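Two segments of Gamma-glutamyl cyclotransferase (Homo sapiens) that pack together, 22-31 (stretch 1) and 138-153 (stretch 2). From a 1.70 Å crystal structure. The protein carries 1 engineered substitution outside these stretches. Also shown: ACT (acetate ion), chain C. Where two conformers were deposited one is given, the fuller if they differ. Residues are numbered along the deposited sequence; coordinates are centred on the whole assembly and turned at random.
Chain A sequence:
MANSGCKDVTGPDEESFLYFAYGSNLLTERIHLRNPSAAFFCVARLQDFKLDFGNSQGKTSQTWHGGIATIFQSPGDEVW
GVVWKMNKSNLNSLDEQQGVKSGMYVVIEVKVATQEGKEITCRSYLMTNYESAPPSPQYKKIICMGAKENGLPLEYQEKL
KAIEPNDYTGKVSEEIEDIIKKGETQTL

Stretch 1 (22-31) YGSNLLTERI
Stretch 2 (138-153) QYKKIICMGAKENGLP

Stretch 2 is a helix from Gln138 to Glu149, begun earlier in the chain, followed by a loop; against it lies stretch 1, a loop, a 3-10 segment (Ser24 to Leu26) and the start of a second helix, with Leu27 at the N-cap position. In register, Ser24 CA lies 5.0 Å from Ile143 CA and Leu27 CA 3.6 Å from Gly146 CA; 633 Å² is buried in total. Tyr139 (chi1 t, chi2 65°) sets CA-to-CB sideways to stretch 1, but its end comes nearer: CE1 is 3.6 Å from Ser24 CB, and OH gives a very short 2.5 Å hydrogen bond to acetate O. Ser24 N (3.0 Å) and Ser24 OG (2.9 Å, chi1 p) donate to the same acetate O, so the ion bridges the stretches; a CB on Gly23 would clash with it. Ile142 CD1 (m, m) lies 3.9 Å from Leu27 CD2 (t, p). Ile143 (m, t) lays CG1 3.5 Å from Gly23 C and CG2 4.0 Å from CD1 of Leu26 (m, t), which points toward the helix. Met145 CB lies 3.9 Å from Leu27 CD1. Gly146 permits the closest backbone approach: its CA is 3.5 Å from Leu26 O, and a CB would clash with Leu26 C and Leu27 N. Ala147 CB adds a loose apolar contact, 4.4 Å from Leu26 CD1. Glu149 (t, t, chi3 76°) turns its carboxylate to the start of the second helix, where OE1 accepts from Thr28 N (2.9 Å, 167°) and Thr28 OG1 (2.8 Å, chi1 m); a water links OE2 to Glu29 N. Asn150, first to leave helical phi/psi (-98/11), uses chi1 m to donate ND2 to Leu26 O (2.7 Å), while another water joins its OD1 to Thr28 OG1. Gly151 turns the chain with positive phi (74/36), and buried Leu152 (m, p) closes the apolar patch, CD2 4.2 Å from Leu26 CD2.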

ATOM      1  N   TYR A  22      13.659  -2.028  -3.636  1.00  5.95           N
ATOM      2  CA  TYR A  22      13.968  -1.047  -4.675  1.00  6.32           C
ATOM      3  C   TYR A  22      14.839   0.148  -4.213  1.00  6.70           C
ATOM      4  O   TYR A  22      15.164   1.034  -5.023  1.00  7.15           O
ATOM      5  CB  TYR A  22      12.650  -0.543  -5.296  1.00  6.55           C
ATOM      6  CG  TYR A  22      11.691   0.046  -4.291  1.00  6.76           C
ATOM      7  CD1 TYR A  22      11.840   1.385  -3.848  1.00  7.31           C
ATOM      8  CD2 TYR A  22      10.645  -0.720  -3.765  1.00  7.15           C
ATOM      9  CE1 TYR A  22      10.985   1.927  -2.901  1.00  9.29           C
ATOM     10  CE2 TYR A  22       9.747  -0.168  -2.812  1.00  6.71           C
ATOM     11  CZ  TYR A  22       9.938   1.145  -2.391  1.00  9.19           C
ATOM     12  OH  TYR A  22       9.086   1.697  -1.467  1.00  9.36           O
ATOM     13  N   GLY A  23      15.173   0.182  -2.919  1.00  7.08           N
ATOM     14  CA  GLY A  23      15.941   1.278  -2.306  1.00  7.20           C
ATOM     15  C   GLY A  23      17.272   0.764  -1.774  1.00  6.74           C
ATOM     16  O   GLY A  23      17.961   0.015  -2.484  1.00  5.64           O
ATOM     17  N   SER A  24      17.634   1.132  -0.535  1.00  6.61           N
ATOM     18  CA  SER A  24      18.974   0.776  -0.006  1.00  6.34           C
ATOM     19  C   SER A  24      19.107  -0.728   0.203  1.00  6.17           C
ATOM     20  O   SER A  24      20.233  -1.240   0.277  1.00  6.10           O
ATOM     21  CB  SER A  24      19.297   1.522   1.300  1.00  7.79           C
ATOM     22  OG  SER A  24      18.348   1.177   2.293  1.00  8.08           O
ATOM     23  N   ASN A  25      17.972  -1.430   0.302  1.00  5.68           N
ATOM     24  CA  ASN A  25      18.021  -2.907   0.365  1.00  5.65           C
ATOM     25  C   ASN A  25      18.385  -3.603  -0.972  1.00  6.15           C
ATOM     26  O   ASN A  25      18.452  -4.830  -1.032  1.00  6.58           O
ATOM     27  CB  ASN A  25      16.742  -3.504   0.988  1.00  5.59           C
ATOM     28  CG  ASN A  25      16.690  -3.336   2.518  1.00  7.39           C
ATOM     29  OD1 ASN A  25      17.723  -3.178   3.197  1.00  8.71           O
ATOM     30  ND2 ASN A  25      15.481  -3.377   3.061  1.00  9.44           N
ATOM     31  N   LEU A  26      18.636  -2.823  -2.026  1.00  6.41           N
ATOM     32  CA  LEU A  26      19.284  -3.359  -3.227  1.00  5.87           C
ATOM     33  C   LEU A  26      20.706  -3.865  -2.945  1.00  6.64           C
ATOM     34  O   LEU A  26      21.198  -4.748  -3.668  1.00  7.65           O
ATOM     35  CB  LEU A  26      19.377  -2.284  -4.321  1.00  6.20           C
ATOM     36  CG  LEU A  26      18.075  -1.870  -4.995  1.00  6.16           C
ATOM     37  CD1 LEU A  26      18.351  -0.664  -5.916  1.00  7.08           C
ATOM     38  CD2 LEU A  26      17.436  -3.049  -5.769  1.00  5.36           C
ATOM     39  N   LEU A  27      21.364  -3.304  -1.920  1.00  6.16           N
ATOM     40  CA  LEU A  27      22.757  -3.655  -1.608  1.00  6.06           C
ATOM     41  C   LEU A  27      22.839  -4.793  -0.587  1.00  6.69           C
ATOM     42  O   LEU A  27      22.283  -4.706   0.506  1.00  7.40           O
ATOM     43  CB  LEU A  27      23.528  -2.434  -1.087  1.00  6.50           C
ATOM     44  CG  LEU A  27      25.031  -2.685  -0.905  1.00  6.75           C
ATOM     45  CD1 LEU A  27      25.738  -2.914  -2.257  1.00  8.28           C
ATOM     46  CD2 LEU A  27      25.650  -1.517  -0.144  1.00  8.74           C
ATOM     47  N   THR A  28      23.545  -5.854  -0.953  1.00  7.44           N
ATOM     48  CA  THR A  28      23.589  -7.068  -0.109  1.00  7.92           C
ATOM     49  C   THR A  28      24.117  -6.767   1.300  1.00  8.28           C
ATOM     50  O   THR A  28      23.528  -7.220   2.298  1.00  9.03           O
ATOM     51  CB  THR A  28      24.406  -8.163  -0.805  1.00  8.44           C
ATOM     52  OG1 THR A  28      23.851  -8.372  -2.100  1.00  9.61           O
ATOM     53  CG2 THR A  28      24.364  -9.473  -0.033  1.00  8.52           C
ATOM     54  N   GLU A  29      25.212  -6.011   1.403  1.00  8.87           N
ATOM     55  CA  GLU A  29      25.750  -5.689   2.727  0.70  9.95           C
ATOM     56  C   GLU A  29      24.805  -4.836   3.580  1.00  9.33           C
ATOM     57  O   GLU A  29      24.793  -4.959   4.810  1.00 11.52           O
ATOM     58  CB  GLU A  29      27.139  -5.048   2.661  0.70  9.95           C
ATOM     59  CG  GLU A  29      27.898  -5.219   3.992  0.70 11.37           C
ATOM     60  CD  GLU A  29      29.265  -4.552   4.021  0.70 12.32           C
ATOM     61  OE1 GLU A  29      29.726  -4.081   2.966  0.70 14.90           O
ATOM     62  OE2 GLU A  29      29.878  -4.486   5.118  0.70 15.65           O
ATOM     63  N   ARG A  30      23.992  -4.005   2.929  1.00  8.73           N
ATOM     64  CA  ARG A  30      23.030  -3.188   3.647  0.60  8.44           C
ATOM     65  C   ARG A  30      21.889  -4.038   4.179  1.00  7.85           C
ATOM     66  O   ARG A  30      21.576  -3.952   5.365  1.00  7.58           O
ATOM     67  CB  ARG A  30      22.483  -2.026   2.807  0.60  8.94           C
ATOM     68  CG  ARG A  30      21.343  -1.246   3.491  0.60 11.63           C
ATOM     69  CD  ARG A  30      21.737  -0.608   4.817  0.60 15.03           C
ATOM     70  NE  ARG A  30      20.540  -0.103   5.499  0.60 18.26           N
ATOM     71  CZ  ARG A  30      20.547   0.699   6.558  0.60 19.49           C
ATOM     72  NH1 ARG A  30      21.691   1.106   7.090  0.60 19.80           N
ATOM     73  NH2 ARG A  30      19.400   1.099   7.076  0.60 19.84           N
ATOM     74  N   ILE A  31      21.261  -4.847   3.318  1.00  7.21           N
ATOM     75  CA  ILE A  31      20.127  -5.651   3.802  1.00  7.62           C
ATOM     76  C   ILE A  31      20.575  -6.640   4.898  1.00  7.85           C
ATOM     77  O   ILE A  31      19.823  -6.929   5.824  1.00  7.96           O
ATOM     78  CB  ILE A  31      19.350  -6.404   2.672  1.00  7.61           C
ATOM     79  CG1 ILE A  31      17.990  -6.936   3.189  1.00  7.05           C
ATOM     80  CG2 ILE A  31      20.216  -7.469   2.000  1.00  8.57           C
ATOM     81  CD1 ILE A  31      17.079  -7.570   2.094  1.00  7.46           C
ATOM     82  N   GLN A 138      24.929   9.913   0.136  1.00  7.19           N
ATOM     83  CA  GLN A 138      25.222   8.604   0.721  1.00  7.09           C
ATOM     84  C   GLN A 138      24.146   7.560   0.390  1.00  7.18           C
ATOM     85  O   GLN A 138      24.456   6.424  -0.023  1.00  6.93           O
ATOM     86  CB  GLN A 138      25.456   8.748   2.225  1.00  8.46           C
ATOM     87  CG  GLN A 138      26.651   9.705   2.564  1.00 11.13           C
ATOM     88  CD  GLN A 138      26.226  11.183   2.703  1.00 13.58           C
ATOM     89  OE1 GLN A 138      25.162  11.571   2.249  1.00 16.30           O
ATOM     90  NE2 GLN A 138      27.062  11.995   3.376  1.00 18.58           N
ATOM     91  N   TYR A 139      22.890   7.962   0.513  1.00  6.16           N
ATOM     92  CA  TYR A 139      21.786   7.049   0.194  1.00  6.40           C
ATOM     93  C   TYR A 139      21.765   6.710  -1.294  1.00  5.82           C
ATOM     94  O   TYR A 139      21.641   5.534  -1.669  1.00  6.21           O
ATOM     95  CB  TYR A 139      20.476   7.684   0.639  1.00  6.64           C
ATOM     96  CG  TYR A 139      19.250   6.811   0.578  1.00  6.05           C
ATOM     97  CD1 TYR A 139      19.125   5.680   1.395  1.00  7.97           C
ATOM     98  CD2 TYR A 139      18.170   7.176  -0.245  1.00  6.75           C
ATOM     99  CE1 TYR A 139      17.960   4.907   1.376  1.00  7.43           C
ATOM    100  CE2 TYR A 139      17.009   6.411  -0.285  1.00  6.96           C
ATOM    101  CZ  TYR A 139      16.912   5.272   0.545  1.00  7.42           C
ATOM    102  OH  TYR A 139      15.762   4.499   0.530  1.00  8.18           O
ATOM    103  N   LYS A 140      21.924   7.716  -2.152  1.00  6.11           N
ATOM    104  CA  LYS A 140      22.047   7.463  -3.592  1.00  6.08           C
ATOM    105  C   LYS A 140      23.187   6.479  -3.894  1.00  6.74           C
ATOM    106  O   LYS A 140      23.021   5.553  -4.697  1.00  7.27           O
ATOM    107  CB  LYS A 140      22.223   8.795  -4.352  1.00  6.28           C
ATOM    108  CG  LYS A 140      22.430   8.574  -5.826  1.00  7.19           C
ATOM    109  CD  LYS A 140      22.672   9.849  -6.614  1.00  6.25           C
ATOM    110  CE  LYS A 140      23.035   9.469  -8.055  1.00  6.85           C
ATOM    111  NZ  LYS A 140      23.331  10.668  -8.904  1.00  6.54           N
ATOM    112  N   LYS A 141      24.353   6.698  -3.282  1.00  6.38           N
ATOM    113  CA  LYS A 141      25.506   5.848  -3.522  0.50  7.44           C
ATOM    114  C   LYS A 141      25.194   4.390  -3.200  1.00  7.17           C
ATOM    115  O   LYS A 141      25.488   3.496  -3.996  1.00  7.13           O
ATOM    116  CB  LYS A 141      26.718   6.344  -2.735  0.50  7.63           C
ATOM    117  CG  LYS A 141      27.426   7.519  -3.405  0.50  8.14           C
ATOM    118  CD  LYS A 141      28.600   8.028  -2.566  0.50 10.05           C
ATOM    119  CE  LYS A 141      29.434   9.045  -3.329  0.50 13.03           C
ATOM    120  NZ  LYS A 141      28.852  10.395  -3.239  0.50 13.53           N
ATOM    121  N   ILE A 142      24.586   4.159  -2.040  1.00  7.13           N
ATOM    122  CA  ILE A 142      24.218   2.782  -1.633  1.00  7.66           C
ATOM    123  C   ILE A 142      23.258   2.132  -2.649  1.00  7.05           C
ATOM    124  O   ILE A 142      23.455   0.987  -3.065  1.00  6.51           O
ATOM    125  CB  ILE A 142      23.648   2.762  -0.203  1.00  8.67           C
ATOM    126  CG1 ILE A 142      24.723   3.169   0.815  1.00 10.39           C
ATOM    127  CG2 ILE A 142      23.029   1.396   0.147  1.00  8.64           C
ATOM    128  CD1 ILE A 142      25.849   2.186   1.010  1.00 12.59           C
ATOM    129  N   ILE A 143      22.251   2.891  -3.083  1.00  5.71           N
ATOM    130  CA  ILE A 143      21.307   2.411  -4.105  1.00  5.67           C
ATOM    131  C   ILE A 143      22.023   2.062  -5.406  1.00  5.55           C
ATOM    132  O   ILE A 143      21.794   0.996  -5.982  1.00  5.59           O
ATOM    133  CB  ILE A 143      20.170   3.455  -4.313  1.00  6.33           C
ATOM    134  CG1 ILE A 143      19.230   3.395  -3.098  1.00  6.07           C
ATOM    135  CG2 ILE A 143      19.368   3.203  -5.613  1.00  7.28           C
ATOM    136  CD1 ILE A 143      18.199   4.522  -3.041  1.00  6.63           C
ATOM    137  N   CYS A 144      22.895   2.958  -5.874  1.00  6.15           N
ATOM    138  CA  CYS A 144      23.633   2.694  -7.119  1.00  7.38           C
ATOM    139  C   CYS A 144      24.571   1.475  -6.998  1.00  7.86           C
ATOM    140  O   CYS A 144      24.671   0.634  -7.931  1.00  8.09           O
ATOM    141  CB  CYS A 144      24.392   3.945  -7.558  1.00  8.06           C
ATOM    142  SG  CYS A 144      23.271   5.213  -8.167  1.00  9.11           S
ATOM    143  N   MET A 145      25.213   1.348  -5.844  1.00  7.35           N
ATOM    144  CA  MET A 145      26.089   0.185  -5.574  1.00  8.91           C
ATOM    145  C   MET A 145      25.314  -1.124  -5.622  1.00  8.53           C
ATOM    146  O   MET A 145      25.764  -2.103  -6.222  1.00  8.16           O
ATOM    147  CB  MET A 145      26.754   0.324  -4.209  1.00  8.66           C
ATOM    148  CG  MET A 145      27.901   1.327  -4.199  1.00 10.02           C
ATOM    149  SD  MET A 145      28.546   1.586  -2.526  1.00 14.51           S
ATOM    150  CE  MET A 145      29.140  -0.052  -2.104  1.00 14.16           C
ATOM    151  N   GLY A 146      24.149  -1.123  -4.976  1.00  7.16           N
ATOM    152  CA  GLY A 146      23.305  -2.326  -4.935  1.00  6.41           C
ATOM    153  C   GLY A 146      22.795  -2.687  -6.324  1.00  7.08           C
ATOM    154  O   GLY A 146      22.731  -3.872  -6.686  1.00  6.28           O
ATOM    155  N   ALA A 147      22.416  -1.672  -7.104  1.00  5.96           N
ATOM    156  CA  ALA A 147      21.889  -1.911  -8.450  1.00  7.28           C
ATOM    157  C   ALA A 147      22.966  -2.569  -9.323  1.00  7.49           C
ATOM    158  O   ALA A 147      22.694  -3.483 -10.106  1.00  7.66           O
ATOM    159  CB  ALA A 147      21.397  -0.592  -9.067  1.00  6.84           C
ATOM    160  N   LYS A 148      24.203  -2.103  -9.182  1.00  7.49           N
ATOM    161  CA  LYS A 148      25.302  -2.647  -9.977  1.00  8.49           C
ATOM    162  C   LYS A 148      25.665  -4.063  -9.518  1.00  8.85           C
ATOM    163  O   LYS A 148      25.770  -4.986 -10.331  1.00  9.16           O
ATOM    164  CB  LYS A 148      26.511  -1.722  -9.848  1.00  8.12           C
ATOM    165  CG  LYS A 148      27.708  -2.179 -10.637  1.00 10.23           C
ATOM    166  CD  LYS A 148      28.771  -1.093 -10.600  1.00 14.13           C
ATOM    167  CE  LYS A 148      29.805  -1.336 -11.665  1.00 19.57           C
ATOM    168  NZ  LYS A 148      30.918  -2.097 -11.081  1.00 23.85           N
ATOM    169  N   GLU A 149      25.821  -4.237  -8.205  1.00  8.14           N
ATOM    170  CA  GLU A 149      26.212  -5.518  -7.608  1.00  8.90           C
ATOM    171  C   GLU A 149      25.260  -6.652  -7.973  1.00  8.81           C
ATOM    172  O   GLU A 149      25.688  -7.785  -8.229  1.00  8.87           O
ATOM    173  CB  GLU A 149      26.248  -5.359  -6.084  1.00  9.08           C
ATOM    174  CG  GLU A 149      26.412  -6.639  -5.280  1.00 11.01           C
ATOM    175  CD  GLU A 149      26.276  -6.378  -3.787  1.00 10.75           C
ATOM    176  OE1 GLU A 149      25.124  -6.190  -3.333  1.00 14.89           O
ATOM    177  OE2 GLU A 149      27.317  -6.330  -3.082  1.00 17.18           O
ATOM    178  N   ASN A 150      23.966  -6.350  -7.946  1.00  9.52           N
ATOM    179  CA  ASN A 150      22.948  -7.372  -8.137  1.00 10.34           C
ATOM    180  C   ASN A 150      22.378  -7.473  -9.556  1.00 10.86           C
ATOM    181  O   ASN A 150      21.388  -8.154  -9.784  1.00 11.74           O
ATOM    182  CB  ASN A 150      21.882  -7.276  -7.025  1.00 10.93           C
ATOM    183  CG  ASN A 150      22.379  -7.844  -5.699  1.00 11.09           C
ATOM    184  OD1 ASN A 150      22.989  -8.923  -5.650  1.00 13.13           O
ATOM    185  ND2 ASN A 150      22.152  -7.110  -4.616  1.00 10.96           N
ATOM    186  N   GLY A 151      23.013  -6.789 -10.504  1.00 10.14           N
ATOM    187  CA  GLY A 151      22.724  -6.979 -11.930  1.00 11.11           C
ATOM    188  C   GLY A 151      21.418  -6.394 -12.457  1.00 10.49           C
ATOM    189  O   GLY A 151      20.794  -6.993 -13.336  1.00 11.23           O
ATOM    190  N   LEU A 152      20.991  -5.228 -11.955  1.00  9.29           N
ATOM    191  CA  LEU A 152      19.825  -4.567 -12.572  1.00  9.75           C
ATOM    192  C   LEU A 152      20.207  -4.121 -13.998  1.00  9.81           C
ATOM    193  O   LEU A 152      21.391  -3.905 -14.280  1.00  9.54           O
ATOM    194  CB  LEU A 152      19.353  -3.378 -11.721  1.00  8.52           C
ATOM    195  CG  LEU A 152      18.345  -3.674 -10.606  1.00 10.85           C
ATOM    196  CD1 LEU A 152      18.738  -4.770  -9.668  1.00 15.17           C
ATOM    197  CD2 LEU A 152      18.021  -2.402  -9.850  1.00  9.31           C
ATOM    198  N   PRO A 153      19.216  -4.005 -14.913  1.00 10.28           N
ATOM    199  CA  PRO A 153      19.547  -3.605 -16.296  1.00 10.42           C
ATOM    200  C   PRO A 153      20.372  -2.319 -16.364  1.00 11.63           C
ATOM    201  O   PRO A 153      20.136  -1.371 -15.606  1.00 10.65           O
ATOM    202  CB  PRO A 153      18.161  -3.455 -16.962  1.00 10.38           C
ATOM    203  CG  PRO A 153      17.309  -4.474 -16.197  1.00 10.59           C
ATOM    204  CD  PRO A 153      17.769  -4.251 -14.754  1.00  9.95           C
TER
HETATM  205  C   ACT C 189      14.879   1.757   2.334  1.00 25.11           C
HETATM  206  O   ACT C 189      15.744   2.223   1.548  1.00 23.42           O
HETATM  207  OXT ACT C 189      14.717   0.505   2.295  1.00 25.85           O
HETATM  208  CH3 ACT C 189      14.069   2.622   3.272  1.00 24.41           C
HETATM  209  O   HOH W   1      24.085 -10.433  -3.947  1.00 22.65           O
HETATM  210  O   HOH W   2      27.239  -5.703  -0.576  1.00  9.97           O